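Local atomic coordinates of protein argonaute (Methanocaldococcus jannaschii, PDB entry 5G5S), a protein that cuts single-stranded target DNA under the direction of short single-stranded DNA guides and may defend the cell against invading genetic elements. Residues N6-K18 / K604-F618. Numbering follows the deposited sequence.
Sequences NKVTYKINAYKIK and KYKVFTSDYRIGSVF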
loop_
_atom_site.group_PDB
_atom_site.type_symbol
_atom_site.label_atom_id
_atom_site.label_comp_id
_atom_site.label_asym_id
_atom_site.label_seq_id
_atom_site.Cartn_x
_atom_site.Cartn_y
_atom_site.Cartn_z
ATOM N N ASN A 6 30.578 -0.569 -5.132
ATOM C CA ASN A 6 30.266 -1.834 -4.479
ATOM C C ASN A 6 28.938 -2.326 -5.077
ATOM O O ASN A 6 27.855 -1.963 -4.592
ATOM C CB ASN A 6 30.098 -1.600 -2.985
ATOM C CG ASN A 6 31.135 -2.211 -2.108
ATOM O OD1 ASN A 6 31.964 -3.031 -2.523
ATOM N ND2 ASN A 6 31.081 -1.832 -0.851
ATOM N N LYS A 7 29.037 -3.110 -6.160
ATOM C CA LYS A 7 27.908 -3.630 -6.932
ATOM C C LYS A 7 27.764 -5.140 -6.775
ATOM O O LYS A 7 28.759 -5.862 -6.831
ATOM C CB LYS A 7 28.082 -3.322 -8.442
ATOM C CG LYS A 7 28.473 -1.890 -8.793
ATOM C CD LYS A 7 27.286 -1.085 -9.296
ATOM N N VAL A 8 26.519 -5.618 -6.635
ATOM C CA VAL A 8 26.215 -7.051 -6.592
ATOM C C VAL A 8 25.332 -7.329 -7.805
ATOM O O VAL A 8 24.355 -6.623 -8.038
ATOM C CB VAL A 8 25.591 -7.577 -5.269
ATOM C CG1 VAL A 8 25.653 -9.102 -5.221
ATOM C CG2 VAL A 8 26.289 -6.989 -4.042
ATOM N N THR A 9 25.718 -8.312 -8.602
ATOM C CA THR A 9 25.032 -8.678 -9.834
ATOM C C THR A 9 23.910 -9.679 -9.570
ATOM O O THR A 9 24.128 -10.663 -8.865
ATOM C CB THR A 9 26.068 -9.007 -10.937
ATOM O OG1 THR A 9 25.409 -9.208 -12.177
ATOM C CG2 THR A 9 26.942 -10.212 -10.608
ATOM N N TYR A 10 22.696 -9.391 -10.070
ATOM C CA TYR A 10 21.502 -10.231 -9.892
ATOM C C TYR A 10 20.641 -10.232 -11.136
ATOM O O TYR A 10 20.586 -9.226 -11.847
ATOM C CB TYR A 10 20.637 -9.774 -8.684
ATOM C CG TYR A 10 21.232 -10.080 -7.329
ATOM C CD1 TYR A 10 21.551 -11.386 -6.967
ATOM C CD2 TYR A 10 21.468 -9.070 -6.404
ATOM C CE1 TYR A 10 22.144 -11.672 -5.738
ATOM C CE2 TYR A 10 22.025 -9.349 -5.156
ATOM C CZ TYR A 10 22.369 -10.652 -4.831
ATOM O OH TYR A 10 22.931 -10.948 -3.611
ATOM N N LYS A 11 19.929 -11.342 -11.366
ATOM C CA LYS A 11 19.016 -11.525 -12.489
ATOM C C LYS A 11 17.630 -10.943 -12.186
ATOM O O LYS A 11 17.122 -11.089 -11.068
ATOM C CB LYS A 11 18.883 -13.016 -12.847
ATOM C CG LYS A 11 20.159 -13.656 -13.378
ATOM C CD LYS A 11 20.794 -14.564 -12.341
ATOM C CE LYS A 11 22.035 -15.231 -12.875
ATOM N NZ LYS A 11 22.791 -15.935 -11.805
ATOM N N ILE A 12 17.021 -10.301 -13.200
ATOM C CA ILE A 12 15.668 -9.733 -13.153
ATOM C C ILE A 12 14.844 -10.348 -14.297
ATOM O O ILE A 12 15.424 -10.880 -15.242
ATOM C CB ILE A 12 15.629 -8.158 -13.147
ATOM C CG1 ILE A 12 16.306 -7.545 -14.392
ATOM C CG2 ILE A 12 16.202 -7.575 -11.850
ATOM C CD1 ILE A 12 15.747 -6.155 -14.800
ATOM N N ASN A 13 13.509 -10.277 -14.213
ATOM C CA ASN A 13 12.587 -10.819 -15.216
ATOM C C ASN A 13 12.468 -9.957 -16.511
ATOM O O ASN A 13 11.360 -9.725 -17.014
ATOM C CB ASN A 13 11.205 -11.079 -14.570
ATOM C CG ASN A 13 10.473 -9.836 -14.093
ATOM O OD1 ASN A 13 11.063 -8.811 -13.747
ATOM N ND2 ASN A 13 9.165 -9.893 -14.115
ATOM N N ALA A 14 13.612 -9.509 -17.052
ATOM C CA ALA A 14 13.684 -8.726 -18.296
ATOM C C ALA A 14 14.394 -9.573 -19.349
ATOM O O ALA A 14 15.498 -10.067 -19.093
ATOM C CB ALA A 14 14.441 -7.425 -18.066
ATOM N N TYR A 15 13.744 -9.792 -20.501
ATOM C CA TYR A 15 14.307 -10.618 -21.578
ATOM C C TYR A 15 14.366 -9.803 -22.860
ATOM O O TYR A 15 13.366 -9.176 -23.236
ATOM C CB TYR A 15 13.486 -11.909 -21.782
ATOM C CG TYR A 15 13.290 -12.703 -20.511
ATOM C CD1 TYR A 15 12.302 -12.355 -19.589
ATOM C CD2 TYR A 15 14.114 -13.784 -20.208
ATOM C CE1 TYR A 15 12.160 -13.044 -18.387
ATOM C CE2 TYR A 15 13.966 -14.492 -19.015
ATOM C CZ TYR A 15 12.997 -14.108 -18.102
ATOM O OH TYR A 15 12.869 -14.779 -16.920
ATOM N N LYS A 16 15.542 -9.808 -23.523
ATOM C CA LYS A 16 15.800 -9.056 -24.744
ATOM C C LYS A 16 14.891 -9.455 -25.887
ATOM O O LYS A 16 14.865 -10.626 -26.271
ATOM C CB LYS A 16 17.286 -9.140 -25.165
ATOM N N ILE A 17 14.134 -8.473 -26.419
ATOM C CA ILE A 17 13.242 -8.661 -27.568
ATOM C C ILE A 17 14.129 -8.781 -28.811
ATOM O O ILE A 17 15.025 -7.960 -29.013
ATOM C CB ILE A 17 12.202 -7.505 -27.706
ATOM C CG1 ILE A 17 11.304 -7.384 -26.442
ATOM C CG2 ILE A 17 11.343 -7.657 -28.984
ATOM C CD1 ILE A 17 10.773 -5.984 -26.204
ATOM N N LYS A 18 13.872 -9.812 -29.627
ATOM C CA LYS A 18 14.595 -10.097 -30.868
ATOM C C LYS A 18 14.304 -9.029 -31.902
ATOM O O LYS A 18 13.192 -8.490 -31.945
ATOM C CB LYS A 18 14.257 -11.499 -31.394
ATOM C CG LYS A 18 14.765 -12.595 -30.471
ATOM C CD LYS A 18 14.301 -13.970 -30.888
ATOM C CE LYS A 18 14.904 -15.034 -30.003
ATOM N NZ LYS A 18 14.395 -16.377 -30.353
ATOM N N LYS A 604 5.455 -4.985 -12.252
ATOM C CA LYS A 604 5.788 -6.185 -13.015
ATOM C C LYS A 604 7.204 -6.742 -12.802
ATOM O O LYS A 604 7.479 -7.850 -13.270
ATOM C CB LYS A 604 5.518 -5.932 -14.512
ATOM C CG LYS A 604 4.084 -5.473 -14.776
ATOM C CD LYS A 604 3.863 -5.288 -16.250
ATOM C CE LYS A 604 2.409 -5.091 -16.629
ATOM N NZ LYS A 604 1.932 -3.733 -16.287
ATOM N N TYR A 605 8.095 -5.996 -12.108
ATOM C CA TYR A 605 9.484 -6.422 -11.869
ATOM C C TYR A 605 9.612 -7.518 -10.848
ATOM O O TYR A 605 8.864 -7.545 -9.878
ATOM C CB TYR A 605 10.402 -5.258 -11.452
ATOM C CG TYR A 605 10.681 -4.229 -12.527
ATOM C CD1 TYR A 605 11.605 -4.479 -13.537
ATOM C CD2 TYR A 605 10.108 -2.963 -12.469
ATOM C CE1 TYR A 605 11.916 -3.509 -14.490
ATOM C CE2 TYR A 605 10.395 -1.994 -13.423
ATOM C CZ TYR A 605 11.301 -2.271 -14.434
ATOM O OH TYR A 605 11.576 -1.315 -15.376
ATOM N N LYS A 606 10.610 -8.396 -11.049
ATOM C CA LYS A 606 10.978 -9.488 -10.152
ATOM C C LYS A 606 12.480 -9.602 -10.160
ATOM O O LYS A 606 13.081 -9.601 -11.233
ATOM C CB LYS A 606 10.381 -10.848 -10.602
ATOM C CG LYS A 606 8.878 -11.014 -10.447
ATOM C CD LYS A 606 8.397 -10.951 -8.987
ATOM C CE LYS A 606 6.913 -10.652 -8.875
ATOM N NZ LYS A 606 6.532 -9.331 -9.461
ATOM N N VAL A 607 13.087 -9.719 -8.972
ATOM C CA VAL A 607 14.533 -9.916 -8.809
ATOM C C VAL A 607 14.717 -11.361 -8.354
ATOM O O VAL A 607 14.171 -11.761 -7.324
ATOM C CB VAL A 607 15.210 -8.899 -7.851
ATOM C CG1 VAL A 607 16.730 -8.946 -8.002
ATOM C CG2 VAL A 607 14.700 -7.482 -8.096
ATOM N N PHE A 608 15.443 -12.160 -9.153
ATOM C CA PHE A 608 15.646 -13.574 -8.871
ATOM C C PHE A 608 16.721 -13.780 -7.785
ATOM O O PHE A 608 17.809 -14.286 -8.067
ATOM C CB PHE A 608 15.934 -14.361 -10.173
ATOM C CG PHE A 608 14.979 -14.178 -11.344
ATOM C CD1 PHE A 608 13.690 -13.674 -11.150
ATOM C CD2 PHE A 608 15.350 -14.561 -12.629
ATOM C CE1 PHE A 608 12.819 -13.501 -12.230
ATOM C CE2 PHE A 608 14.465 -14.422 -13.702
ATOM C CZ PHE A 608 13.207 -13.897 -13.496
ATOM N N THR A 609 16.404 -13.338 -6.541
ATOM C CA THR A 609 17.276 -13.430 -5.364
ATOM C C THR A 609 16.533 -13.400 -4.022
ATOM O O THR A 609 15.441 -12.835 -3.916
ATOM C CB THR A 609 18.381 -12.346 -5.391
ATOM O OG1 THR A 609 19.343 -12.683 -4.392
ATOM C CG2 THR A 609 17.843 -10.915 -5.130
ATOM N N SER A 610 17.182 -13.921 -2.983
ATOM C CA SER A 610 16.663 -13.900 -1.618
ATOM C C SER A 610 17.351 -12.781 -0.824
ATOM O O SER A 610 16.999 -12.532 0.332
ATOM C CB SER A 610 16.851 -15.254 -0.944
ATOM O OG SER A 610 16.082 -16.236 -1.616
ATOM N N ASP A 611 18.317 -12.096 -1.460
ATOM C CA ASP A 611 19.036 -10.964 -0.876
ATOM C C ASP A 611 18.119 -9.717 -0.825
ATOM O O ASP A 611 17.130 -9.630 -1.558
ATOM C CB ASP A 611 20.347 -10.692 -1.647
ATOM C CG ASP A 611 21.325 -9.727 -0.983
ATOM O OD1 ASP A 611 21.214 -9.514 0.255
ATOM O OD2 ASP A 611 22.197 -9.180 -1.699
ATOM N N TYR A 612 18.431 -8.791 0.082
ATOM C CA TYR A 612 17.647 -7.600 0.367
ATOM C C TYR A 612 18.572 -6.447 0.735
ATOM O O TYR A 612 19.780 -6.656 0.819
ATOM C CB TYR A 612 16.645 -7.898 1.507
ATOM C CG TYR A 612 17.302 -8.256 2.828
ATOM C CD1 TYR A 612 17.761 -9.547 3.077
ATOM C CD2 TYR A 612 17.462 -7.302 3.830
ATOM C CE1 TYR A 612 18.402 -9.869 4.271
ATOM C CE2 TYR A 612 18.100 -7.614 5.031
ATOM C CZ TYR A 612 18.542 -8.906 5.260
ATOM O OH TYR A 612 19.125 -9.226 6.465
ATOM N N ARG A 613 18.004 -5.234 0.987
ATOM C CA ARG A 613 18.753 -4.008 1.300
ATOM C C ARG A 613 19.542 -3.638 0.014
ATOM O O ARG A 613 20.652 -3.121 0.087
ATOM C CB ARG A 613 19.665 -4.229 2.534
ATOM C CG ARG A 613 20.179 -2.977 3.228
ATOM C CD ARG A 613 21.090 -3.346 4.393
ATOM N NE ARG A 613 22.500 -3.150 4.052
ATOM C CZ ARG A 613 23.521 -3.314 4.890
ATOM N NH1 ARG A 613 23.307 -3.708 6.141
ATOM N NH2 ARG A 613 24.763 -3.088 4.484
ATOM N N ILE A 614 18.918 -3.901 -1.171
ATOM C CA ILE A 614 19.475 -3.682 -2.512
ATOM C C ILE A 614 18.586 -2.831 -3.426
ATOM O O ILE A 614 17.358 -2.858 -3.323
ATOM C CB ILE A 614 19.948 -5.009 -3.202
ATOM C CG1 ILE A 614 18.790 -6.031 -3.354
ATOM C CG2 ILE A 614 21.169 -5.615 -2.484
ATOM C CD1 ILE A 614 19.019 -7.099 -4.422
ATOM N N GLY A 615 19.235 -2.099 -4.324
ATOM C CA GLY A 615 18.575 -1.214 -5.271
ATOM C C GLY A 615 19.326 -1.070 -6.572
ATOM O O GLY A 615 20.561 -1.099 -6.591
ATOM N N SER A 616 18.580 -0.929 -7.677
ATOM C CA SER A 616 19.158 -0.741 -9.010
ATOM C C SER A 616 18.257 0.151 -9.875
ATOM O O SER A 616 17.193 0.572 -9.415
ATOM C CB SER A 616 19.441 -2.080 -9.680
ATOM O OG SER A 616 20.272 -1.910 -10.812
ATOM N N VAL A 617 18.726 0.515 -11.088
ATOM C CA VAL A 617 17.995 1.373 -12.025
ATOM C C VAL A 617 17.885 0.640 -13.371
ATOM O O VAL A 617 18.900 0.267 -13.953
ATOM C CB VAL A 617 18.625 2.796 -12.169
ATOM C CG1 VAL A 617 17.939 3.607 -13.269
ATOM C CG2 VAL A 617 18.593 3.564 -10.848
ATOM N N PHE A 618 16.656 0.411 -13.846
ATOM C CA PHE A 618 16.451 -0.250 -15.129
ATOM C C PHE A 618 15.609 0.649 -16.035
ATOM O O PHE A 618 14.423 0.879 -15.752
ATOM C CB PHE A 618 15.836 -1.647 -14.947
ATOM C CG PHE A 618 15.895 -2.508 -16.185
ATOM C CD1 PHE A 618 17.108 -3.009 -16.649
ATOM C CD2 PHE A 618 14.735 -2.843 -16.873
ATOM C CE1 PHE A 618 17.161 -3.818 -17.787
ATOM C CE2 PHE A 618 14.788 -3.638 -18.020
ATOM C CZ PHE A 618 16.003 -4.116 -18.472
#
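From CB to OH, Tyr10 lies against Val607, Thr609, Ile614 and Asp611. Its CB is 4.1 Å from Val607 CG1; CG, anti to the carbonyl carbon (chi1 -72°), brings one ring face against Thr609, CG near CB and CG2, CD1 and CE1 near CB and OG1 (Tyr10 CE1 to Thr609 OG1 3.3 Å). Tyr10 CD2 meets Ile614 CD1 at 3.7 Å, with CE2 close to the same methyl; CE2 and CZ also approach Asp611 OD2. At the tip, Tyr10 OH donates to Asp611 OD2 (2.7 Å) on its anti side, tilted out of a carboxylate plane turned 67° from the ring; Asp611 OD1 salt-bridges Lys308. Strands 7-12 and 614-618 flank strand 302-308 in the large mixed sheet that includes the RNase H-like strands of the PIWI domain. Ile12 and Val607 make a single beta bridge, held by backbone hydrogen bonds from Phe608 N to Lys11 O and Asn13 N to Lys606 O. Asn13 ND2 gives a nearly straight bond to Lys604 O (2.8 Å, 171°) and also hydrogen-bonds Leu155 O, while OD1 takes Lys606 N from above its carbonyl plane. The Phe618 ring takes Ile12 CD1 over its centre, a CH-pi contact, and Ala14 CB touches Phe618 CZ.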